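Local coordinates for protein glucoamylase (Thermoanaerobacterium thermosaccharolyticum, PDB 1LF6) that hydrolyses terminal alpha-1,4-linked glucose units from the non-reducing ends of glucan chains, probably releasing beta-D-glucose, as a family 15 glycoside hydrolase, at residues P65-A70 and T382-K387; Y46-W51 and I124-K129; N295-N300 and W654-Y659. All coordinates share one frame; numbering follows the deposited sequence.

Contact 1 of 3, residues P65-A70 and T382-K387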
loop_
_atom_site.group_PDB
_atom_site.type_symbol
_atom_site.label_atom_id
_atom_site.label_comp_id
_atom_site.label_asym_id
_atom_site.label_seq_id
_atom_site.Cartn_x
_atom_site.Cartn_y
_atom_site.Cartn_z
ATOM N N PRO A 65 13.883 10.283 -0.545
ATOM C CA PRO A 65 14.755 9.122 -0.743
ATOM C C PRO A 65 14.302 7.912 0.070
ATOM O O PRO A 65 14.978 6.882 0.096
ATOM C CB PRO A 65 16.100 9.643 -0.278
ATOM C CG PRO A 65 15.706 10.449 0.921
ATOM C CD PRO A 65 14.470 11.204 0.447
ATOM N N THR A 66 13.167 8.053 0.747
ATOM C CA THR A 66 12.619 6.971 1.554
ATOM C C THR A 66 11.203 6.689 1.078
ATOM O O THR A 66 10.546 7.561 0.506
ATOM C CB THR A 66 12.568 7.337 3.045
ATOM O OG1 THR A 66 11.747 8.494 3.215
ATOM C CG2 THR A 66 13.971 7.616 3.583
ATOM N N ILE A 67 10.726 5.478 1.335
ATOM C CA ILE A 67 9.399 5.082 0.892
ATOM C C ILE A 67 8.242 5.825 1.572
ATOM O O ILE A 67 7.092 5.662 1.179
ATOM C CB ILE A 67 9.226 3.548 1.037
ATOM C CG1 ILE A 67 8.141 3.054 0.083
ATOM C CG2 ILE A 67 8.922 3.186 2.491
ATOM C CD1 ILE A 67 8.098 1.544 -0.029
ATOM N N ASP A 68 8.536 6.644 2.581
ATOM C CA ASP A 68 7.482 7.405 3.251
ATOM C C ASP A 68 7.651 8.902 2.990
ATOM O O ASP A 68 7.047 9.738 3.663
ATOM C CB ASP A 68 7.468 7.117 4.760
ATOM C CG ASP A 68 8.599 7.799 5.508
ATOM O OD1 ASP A 68 9.653 8.074 4.895
ATOM O OD2 ASP A 68 8.437 8.048 6.725
ATOM N N THR A 69 8.471 9.231 1.996
ATOM C CA THR A 69 8.701 10.626 1.630
ATOM C C THR A 69 8.219 10.887 0.203
ATOM O O THR A 69 8.961 10.695 -0.766
ATOM C CB THR A 69 10.196 10.999 1.736
ATOM O OG1 THR A 69 10.688 10.615 3.024
ATOM C CG2 THR A 69 10.388 12.511 1.576
ATOM N N ALA A 70 6.960 11.297 0.078
ATOM C CA ALA A 70 6.385 11.604 -1.222
ATOM C C ALA A 70 6.841 13.015 -1.566
ATOM O O ALA A 70 6.852 13.898 -0.710
ATOM C CB ALA A 70 4.869 11.535 -1.157
ATOM N N THR A 382 4.908 2.214 13.763
ATOM C CA THR A 382 6.105 3.042 13.805
ATOM C C THR A 382 6.413 3.619 12.435
ATOM O O THR A 382 5.931 3.118 11.416
ATOM C CB THR A 382 7.339 2.220 14.211
ATOM O OG1 THR A 382 7.499 1.142 13.284
ATOM C CG2 THR A 382 7.194 1.656 15.614
ATOM N N TRP A 383 7.223 4.673 12.418
ATOM C CA TRP A 383 7.652 5.259 11.158
ATOM C C TRP A 383 8.664 4.238 10.656
ATOM O O TRP A 383 9.118 3.388 11.425
ATOM C CB TRP A 383 8.368 6.587 11.385
ATOM C CG TRP A 383 7.535 7.624 12.033
ATOM C CD1 TRP A 383 7.345 7.805 13.371
ATOM C CD2 TRP A 383 6.783 8.646 11.375
ATOM N NE1 TRP A 383 6.522 8.885 13.590
ATOM C CE2 TRP A 383 6.163 9.420 12.381
ATOM C CE3 TRP A 383 6.573 8.984 10.031
ATOM C CZ2 TRP A 383 5.344 10.517 12.086
ATOM C CZ3 TRP A 383 5.760 10.073 9.736
ATOM C CH2 TRP A 383 5.155 10.828 10.763
ATOM N N ILE A 384 9.026 4.314 9.385
ATOM C CA ILE A 384 9.992 3.366 8.852
ATOM C C ILE A 384 11.328 3.441 9.596
ATOM O O ILE A 384 12.088 2.474 9.615
ATOM C CB ILE A 384 10.212 3.585 7.341
ATOM C CG1 ILE A 384 10.534 5.053 7.053
ATOM C CG2 ILE A 384 8.961 3.163 6.584
ATOM C CD1 ILE A 384 10.748 5.344 5.575
ATOM N N SER A 385 11.597 4.584 10.223
ATOM C CA SER A 385 12.830 4.776 10.979
ATOM C C SER A 385 12.845 3.864 12.203
ATOM O O SER A 385 13.902 3.574 12.766
ATOM C CB SER A 385 12.945 6.228 11.449
ATOM O OG SER A 385 11.933 6.517 12.401
ATOM N N GLY A 386 11.657 3.424 12.613
ATOM C CA GLY A 386 11.543 2.567 13.775
ATOM C C GLY A 386 10.971 3.321 14.965
ATOM O O GLY A 386 10.647 2.722 15.991
ATOM N N LYS A 387 10.843 4.638 14.835
ATOM C CA LYS A 387 10.301 5.456 15.914
ATOM C C LYS A 387 8.800 5.231 16.064
ATOM O O LYS A 387 8.072 5.142 15.076
ATOM C CB LYS A 387 10.566 6.945 15.654
ATOM C CG LYS A 387 9.937 7.862 16.697
ATOM C CD LYS A 387 10.442 9.296 16.585
ATOM C CE LYS A 387 10.021 9.952 15.283
ATOM N NZ LYS A 387 10.505 11.360 15.201
HETATM O O HOH W 1 7.369 5.893 8.182
#
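Thr66 meets Ile384 through its CB, with the Ile384 CD1 methyl 3.7 Å away. It opens the type I turn Thr66-Thr69, which joins strands 58-63 and 70-80 of the N-terminal beta-sandwich domain; facing it is another type I turn, Trp383-Gly386, in a loop between helices 358-375 and 395-407 of the (alpha/alpha) barrel. Ile67 adds a looser apolar contact, its CG2 lying 4.1 Å from Ile384 CG2, while its backbone N is hydrogen-bonded to Asp310 OD1. Asp68 carries most of the rest. The carboxylate lies across the Ile384 side chain, with Asp68 OD1 3.0 Å from Ile384 CD1, a short, unbonded oxygen-to-methyl approach. Ile384 CG1 sits between the backbone N and the carbonyl carbon (chi1 52°), and CD1 beyond it reaches the carboxylate. Thr66 OG1 donates to Asp68 OD1 (2.7 Å) nearly in line with the C-O bond, a tie within the turn that would limit rotation of the carboxylate. Asp68 OD2 reaches the rim of the Trp383 indole near the ring plane, 3.9 Å from CE3. Water 1 donates to Asp68 OD2 (2.8 Å) and accepts from Ile384 N at 2.6 Å. An isoleucine thus faces a carboxylate, and between these two turns the hydrogen-bonded link runs through this one water.

Contact 2 of 3, residues Y46-W51 and I124-K129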
loop_
_atom_site.group_PDB
_atom_site.type_symbol
_atom_site.label_atom_id
_atom_site.label_comp_id
_atom_site.label_asym_id
_atom_site.label_seq_id
_atom_site.Cartn_x
_atom_site.Cartn_y
_atom_site.Cartn_z
ATOM N N TYR A 46 18.896 -1.435 -3.726
ATOM C CA TYR A 46 18.886 -0.401 -2.696
ATOM C C TYR A 46 19.535 0.919 -3.093
ATOM O O TYR A 46 19.409 1.918 -2.384
ATOM C CB TYR A 46 19.534 -0.940 -1.415
ATOM C CG TYR A 46 18.757 -2.086 -0.799
ATOM C CD1 TYR A 46 19.188 -3.408 -0.933
ATOM C CD2 TYR A 46 17.564 -1.849 -0.117
ATOM C CE1 TYR A 46 18.443 -4.465 -0.402
ATOM C CE2 TYR A 46 16.814 -2.893 0.413
ATOM C CZ TYR A 46 17.254 -4.195 0.271
ATOM O OH TYR A 46 16.506 -5.221 0.804
ATOM N N VAL A 47 20.209 0.927 -4.239
ATOM C CA VAL A 47 20.875 2.127 -4.728
ATOM C C VAL A 47 19.877 3.177 -5.216
ATOM O O VAL A 47 19.906 4.325 -4.769
ATOM C CB VAL A 47 21.844 1.791 -5.887
ATOM C CG1 VAL A 47 22.612 3.041 -6.302
ATOM C CG2 VAL A 47 22.805 0.685 -5.461
ATOM N N SER A 48 19.000 2.783 -6.134
ATOM C CA SER A 48 18.001 3.694 -6.688
ATOM C C SER A 48 16.863 3.888 -5.691
ATOM O O SER A 48 15.928 3.086 -5.642
ATOM C CB SER A 48 17.451 3.136 -8.001
ATOM O OG SER A 48 16.513 4.033 -8.582
ATOM N N LYS A 49 16.951 4.957 -4.904
ATOM C CA LYS A 49 15.947 5.250 -3.892
ATOM C C LYS A 49 14.800 6.122 -4.397
ATOM O O LYS A 49 14.564 7.216 -3.890
ATOM C CB LYS A 49 16.610 5.903 -2.675
ATOM C CG LYS A 49 17.743 5.079 -2.063
ATOM C CD LYS A 49 18.109 5.609 -0.682
ATOM C CE LYS A 49 19.452 5.082 -0.200
ATOM N NZ LYS A 49 19.652 3.631 -0.418
ATOM N N VAL A 50 14.092 5.617 -5.401
ATOM C CA VAL A 50 12.950 6.307 -5.992
ATOM C C VAL A 50 11.812 5.315 -6.228
ATOM O O VAL A 50 12.022 4.240 -6.789
ATOM C CB VAL A 50 13.317 6.941 -7.358
ATOM C CG1 VAL A 50 12.065 7.499 -8.031
ATOM C CG2 VAL A 50 14.349 8.048 -7.160
ATOM N N TRP A 51 10.609 5.686 -5.802
ATOM C CA TRP A 51 9.423 4.853 -5.981
ATOM C C TRP A 51 8.394 5.679 -6.732
ATOM O O TRP A 51 8.319 6.887 -6.537
ATOM C CB TRP A 51 8.799 4.476 -4.636
ATOM C CG TRP A 51 9.583 3.538 -3.779
ATOM C CD1 TRP A 51 9.346 2.208 -3.594
ATOM C CD2 TRP A 51 10.663 3.881 -2.907
ATOM N NE1 TRP A 51 10.206 1.701 -2.650
ATOM C CE2 TRP A 51 11.026 2.707 -2.212
ATOM C CE3 TRP A 51 11.361 5.070 -2.644
ATOM C CZ2 TRP A 51 12.056 2.687 -1.264
ATOM C CZ3 TRP A 51 12.383 5.049 -1.705
ATOM C CH2 TRP A 51 12.721 3.863 -1.025
ATOM N N ILE A 124 6.970 3.710 -18.429
ATOM C CA ILE A 124 7.454 4.230 -17.157
ATOM C C ILE A 124 8.212 3.226 -16.296
ATOM O O ILE A 124 7.777 2.090 -16.118
ATOM C CB ILE A 124 6.271 4.795 -16.338
ATOM C CG1 ILE A 124 5.533 5.847 -17.178
ATOM C CG2 ILE A 124 6.769 5.401 -15.025
ATOM C CD1 ILE A 124 4.208 6.286 -16.590
ATOM N N PHE A 125 9.341 3.675 -15.753
ATOM C CA PHE A 125 10.191 2.862 -14.890
ATOM C C PHE A 125 11.284 3.765 -14.337
ATOM O O PHE A 125 11.297 4.962 -14.611
ATOM C CB PHE A 125 10.805 1.700 -15.680
ATOM C CG PHE A 125 11.686 2.134 -16.816
ATOM C CD1 PHE A 125 13.059 2.282 -16.633
ATOM C CD2 PHE A 125 11.142 2.413 -18.066
ATOM C CE1 PHE A 125 13.876 2.703 -17.682
ATOM C CE2 PHE A 125 11.949 2.835 -19.117
ATOM C CZ PHE A 125 13.319 2.980 -18.927
ATOM N N THR A 126 12.200 3.207 -13.556
ATOM C CA THR A 126 13.267 4.019 -12.988
ATOM C C THR A 126 14.657 3.578 -13.437
ATOM O O THR A 126 14.824 2.508 -14.020
ATOM C CB THR A 126 13.219 3.998 -11.452
ATOM O OG1 THR A 126 13.316 2.648 -10.987
ATOM C CG2 THR A 126 11.916 4.615 -10.954
ATOM N N ASP A 127 15.642 4.424 -13.157
ATOM C CA ASP A 127 17.031 4.162 -13.499
ATOM C C ASP A 127 17.612 3.305 -12.381
ATOM O O ASP A 127 17.722 3.753 -11.240
ATOM C CB ASP A 127 17.783 5.497 -13.614
ATOM C CG ASP A 127 19.213 5.337 -14.126
ATOM O OD1 ASP A 127 19.745 6.316 -14.689
ATOM O OD2 ASP A 127 19.803 4.251 -13.959
ATOM N N VAL A 128 17.970 2.066 -12.705
ATOM C CA VAL A 128 18.513 1.149 -11.709
ATOM C C VAL A 128 19.790 1.648 -11.030
ATOM O O VAL A 128 20.094 1.254 -9.903
ATOM C CB VAL A 128 18.799 -0.240 -12.327
ATOM C CG1 VAL A 128 17.505 -0.855 -12.852
ATOM C CG2 VAL A 128 19.824 -0.112 -13.454
ATOM N N LYS A 129 20.524 2.528 -11.703
ATOM C CA LYS A 129 21.779 3.045 -11.160
ATOM C C LYS A 129 21.710 4.349 -10.384
ATOM O O LYS A 129 22.579 4.616 -9.552
ATOM C CB LYS A 129 22.809 3.212 -12.278
ATOM C CG LYS A 129 23.481 1.928 -12.715
ATOM C CD LYS A 129 24.596 2.232 -13.698
ATOM C CE LYS A 129 25.506 1.033 -13.888
ATOM N NZ LYS A 129 26.690 1.384 -14.723
HETATM O O HOH W 2 14.084 3.143 -8.345
#
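Ser48 and Thr126 are joined through a bridging water where the two sheets of the N-terminal beta-sandwich meet: residues 46-51 lead into strand 51-55 of one sheet, and 124-129 continue from strand 118-126 of the other. The touching backbones run nearly antiparallel, 159° apart, but the links run through side chains and water to backbone carbonyls. Among the polar contacts, Ser48 OG lies 2.9 Å from Asp127 O and can donate to it; Arg130 O is also within hydrogen-bonding reach, and the proton's place is not settled. The serine oxygen is anti to the backbone N (chi1 -178°), which carries it toward the second segment. Water 2 sits 2.6 Å from Ser48 OG, accepts from Thr126 OG1 at 2.8 Å and donates to Val50 O, also at 2.8 Å. Methyl-to-methyl packing joins Val50 CG1 to Thr126 CG2 at 4.1 Å; the two side chains lie alongside one another, pointing opposite ways. Separately, the Val47 CG1 methyl packs on a carbonyl, 3.6 Å from Lys129 O. Asp127 is held by both carboxylate oxygens: OD1 forms a salt bridge with Arg130, while OD2 closes an Asx turn, met by Lys129 N (2.9 Å) from above the carboxylate plane.

Contact 3 of 3, residues N295-N300 and W654-Y659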
loop_
_atom_site.group_PDB
_atom_site.type_symbol
_atom_site.label_atom_id
_atom_site.label_comp_id
_atom_site.label_asym_id
_atom_site.label_seq_id
_atom_site.Cartn_x
_atom_site.Cartn_y
_atom_site.Cartn_z
ATOM N N ASN A 295 1.259 -17.929 -11.200
ATOM C CA ASN A 295 0.630 -17.087 -12.212
ATOM C C ASN A 295 1.057 -15.623 -12.132
ATOM O O ASN A 295 1.875 -15.243 -11.293
ATOM C CB ASN A 295 -0.897 -17.201 -12.113
ATOM C CG ASN A 295 -1.440 -16.708 -10.780
ATOM O OD1 ASN A 295 -2.624 -16.862 -10.486
ATOM N ND2 ASN A 295 -0.576 -16.112 -9.974
ATOM N N SER A 296 0.494 -14.800 -13.007
ATOM C CA SER A 296 0.845 -13.387 -13.049
ATOM C C SER A 296 0.532 -12.632 -11.763
ATOM O O SER A 296 1.347 -11.835 -11.294
ATOM C CB SER A 296 0.148 -12.704 -14.229
ATOM O OG SER A 296 -1.258 -12.714 -14.064
ATOM N N LEU A 297 -0.638 -12.872 -11.187
ATOM C CA LEU A 297 -1.000 -12.167 -9.961
ATOM C C LEU A 297 -0.055 -12.538 -8.831
ATOM O O LEU A 297 0.238 -11.712 -7.971
ATOM C CB LEU A 297 -2.450 -12.468 -9.566
ATOM C CG LEU A 297 -3.020 -11.638 -8.409
ATOM C CD1 LEU A 297 -2.782 -10.155 -8.652
ATOM C CD2 LEU A 297 -4.509 -11.919 -8.272
ATOM N N TYR A 298 0.424 -13.779 -8.837
ATOM C CA TYR A 298 1.357 -14.241 -7.813
ATOM C C TYR A 298 2.642 -13.429 -7.918
ATOM O O TYR A 298 3.111 -12.857 -6.937
ATOM C CB TYR A 298 1.668 -15.725 -8.019
ATOM C CG TYR A 298 2.890 -16.228 -7.278
ATOM C CD1 TYR A 298 2.870 -16.411 -5.898
ATOM C CD2 TYR A 298 4.057 -16.562 -7.969
ATOM C CE1 TYR A 298 3.983 -16.925 -5.219
ATOM C CE2 TYR A 298 5.175 -17.077 -7.302
ATOM C CZ TYR A 298 5.130 -17.261 -5.931
ATOM O OH TYR A 298 6.210 -17.819 -5.282
ATOM N N TYR A 299 3.218 -13.383 -9.112
ATOM C CA TYR A 299 4.444 -12.625 -9.311
ATOM C C TYR A 299 4.197 -11.130 -9.090
ATOM O O TYR A 299 5.006 -10.444 -8.457
ATOM C CB TYR A 299 4.995 -12.890 -10.719
ATOM C CG TYR A 299 5.635 -14.257 -10.864
ATOM C CD1 TYR A 299 6.808 -14.571 -10.178
ATOM C CD2 TYR A 299 5.063 -15.239 -11.673
ATOM C CE1 TYR A 299 7.401 -15.842 -10.293
ATOM C CE2 TYR A 299 5.646 -16.513 -11.794
ATOM C CZ TYR A 299 6.814 -16.803 -11.100
ATOM O OH TYR A 299 7.384 -18.055 -11.217
ATOM N N ASN A 300 3.078 -10.625 -9.596
ATOM C CA ASN A 300 2.761 -9.210 -9.421
ATOM C C ASN A 300 2.721 -8.885 -7.931
ATOM O O ASN A 300 3.331 -7.910 -7.483
ATOM C CB ASN A 300 1.407 -8.866 -10.068
ATOM C CG ASN A 300 1.151 -7.361 -10.134
ATOM O OD1 ASN A 300 0.122 -6.872 -9.668
ATOM N ND2 ASN A 300 2.086 -6.627 -10.720
ATOM N N TRP A 654 -1.136 -6.208 2.647
ATOM C CA TRP A 654 -1.621 -7.350 3.405
ATOM C C TRP A 654 -2.537 -8.222 2.531
ATOM O O TRP A 654 -2.492 -9.462 2.605
ATOM C CB TRP A 654 -2.355 -6.837 4.649
ATOM C CG TRP A 654 -2.899 -7.879 5.575
ATOM C CD1 TRP A 654 -2.767 -9.237 5.475
ATOM C CD2 TRP A 654 -3.709 -7.638 6.729
ATOM N NE1 TRP A 654 -3.452 -9.857 6.496
ATOM C CE2 TRP A 654 -4.039 -8.897 7.279
ATOM C CE3 TRP A 654 -4.190 -6.478 7.352
ATOM C CZ2 TRP A 654 -4.831 -9.026 8.424
ATOM C CZ3 TRP A 654 -4.976 -6.605 8.485
ATOM C CH2 TRP A 654 -5.288 -7.871 9.011
ATOM N N ALA A 655 -3.351 -7.586 1.692
ATOM C CA ALA A 655 -4.256 -8.328 0.819
ATOM C C ALA A 655 -3.480 -9.109 -0.250
ATOM O O ALA A 655 -3.848 -10.227 -0.607
ATOM C CB ALA A 655 -5.242 -7.376 0.160
ATOM N N HIS A 656 -2.415 -8.514 -0.770
ATOM C CA HIS A 656 -1.601 -9.195 -1.768
ATOM C C HIS A 656 -0.874 -10.362 -1.118
ATOM O O HIS A 656 -0.695 -11.414 -1.732
ATOM C CB HIS A 656 -0.615 -8.215 -2.405
ATOM C CG HIS A 656 -1.217 -7.407 -3.512
ATOM N ND1 HIS A 656 -1.472 -7.936 -4.760
ATOM C CD2 HIS A 656 -1.698 -6.142 -3.536
ATOM C CE1 HIS A 656 -2.090 -7.033 -5.502
ATOM N NE2 HIS A 656 -2.240 -5.935 -4.783
ATOM N N ALA A 657 -0.471 -10.174 0.135
ATOM C CA ALA A 657 0.214 -11.219 0.878
ATOM C C ALA A 657 -0.778 -12.355 1.107
ATOM O O ALA A 657 -0.436 -13.535 0.982
ATOM C CB ALA A 657 0.722 -10.670 2.213
ATOM N N GLU A 658 -2.016 -11.993 1.429
ATOM C CA GLU A 658 -3.051 -12.989 1.661
ATOM C C GLU A 658 -3.310 -13.762 0.368
ATOM O O GLU A 658 -3.483 -14.974 0.403
ATOM C CB GLU A 658 -4.346 -12.323 2.134
ATOM C CG GLU A 658 -5.436 -13.304 2.574
ATOM C CD GLU A 658 -5.090 -14.045 3.859
ATOM O OE1 GLU A 658 -4.065 -13.713 4.489
ATOM O OE2 GLU A 658 -5.853 -14.959 4.240
ATOM N N TYR A 659 -3.340 -13.066 -0.771
ATOM C CA TYR A 659 -3.571 -13.751 -2.041
ATOM C C TYR A 659 -2.461 -14.760 -2.319
ATOM O O TYR A 659 -2.727 -15.891 -2.721
ATOM C CB TYR A 659 -3.660 -12.772 -3.224
ATOM C CG TYR A 659 -3.684 -13.504 -4.554
ATOM C CD1 TYR A 659 -2.502 -13.764 -5.251
ATOM C CD2 TYR A 659 -4.870 -14.037 -5.056
ATOM C CE1 TYR A 659 -2.499 -14.543 -6.407
ATOM C CE2 TYR A 659 -4.878 -14.821 -6.213
ATOM C CZ TYR A 659 -3.688 -15.070 -6.878
ATOM O OH TYR A 659 -3.683 -15.859 -8.004
#
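Leu297 lays its CD2 methyl over the face of the Tyr659 ring, 3.6 Å from the centroid and 14° off the ring normal, a CH-pi contact placed almost on the ring centre. The leucine approaches with more than one atom: its CG is 3.6 Å from Tyr659 CE1, so the branch point covers that side of the ring while CD2 takes the middle. Its other methyl, CD1, comes to the edge of the His656 imidazole, 4.5 Å from CE1, and the leucine is thereby shared between two aromatic residues one helical turn apart. At the far end of the tyrosine, the side-chain amide of Asn295 and the phenol reach toward each other tip to tip, their planes nearly coplanar. Asn295 is the N-cap residue of helix 296-306, so this amide belongs to the very start of that helix.

Leu297 has CG anti to the backbone N (chi1 -172°), which extends the side chain from its helix to the ring. Helices 296-306 and 653-668 belong to the (alpha/alpha) barrel, and their packing joins the early and late parts of the family 15 region. Their local axes pass 9.8 Å apart at a signed crossing angle of -135°.

Helix 618-627 lies alongside: Glu625 OE1 is hydrogen-bonded to Tyr659 OH, and the glutamate touches Asn295 and Leu297, while Val621 and Met624 pack against the tyrosine. The imidazole is anchored to the first helix itself, His656 ND1 being hydrogen-bonded to Ser301 OG.

In the fold
From the N terminus, residues 46-51 come first and meet 124-129, closing a loop of mostly strand that ties the two sheets of the sandwich domain. Contact 1 starts within that loop, at 65-70, but ends far beyond it at 382-387, so contacts 1 and 2 cross; they also touch, with Thr66 and Ile67 packing on Trp51 and Pro65 on Lys49. Contact 3 opens after contact 2 has closed, and the two are in series. Contacts 1 and 3 each close a long loop: 295-300 opens inside that of contact 1, and 654-659 closes beyond it, so these cross too. Contact 1 thus spans the two domains, while contacts 2 and 3 each lie within one.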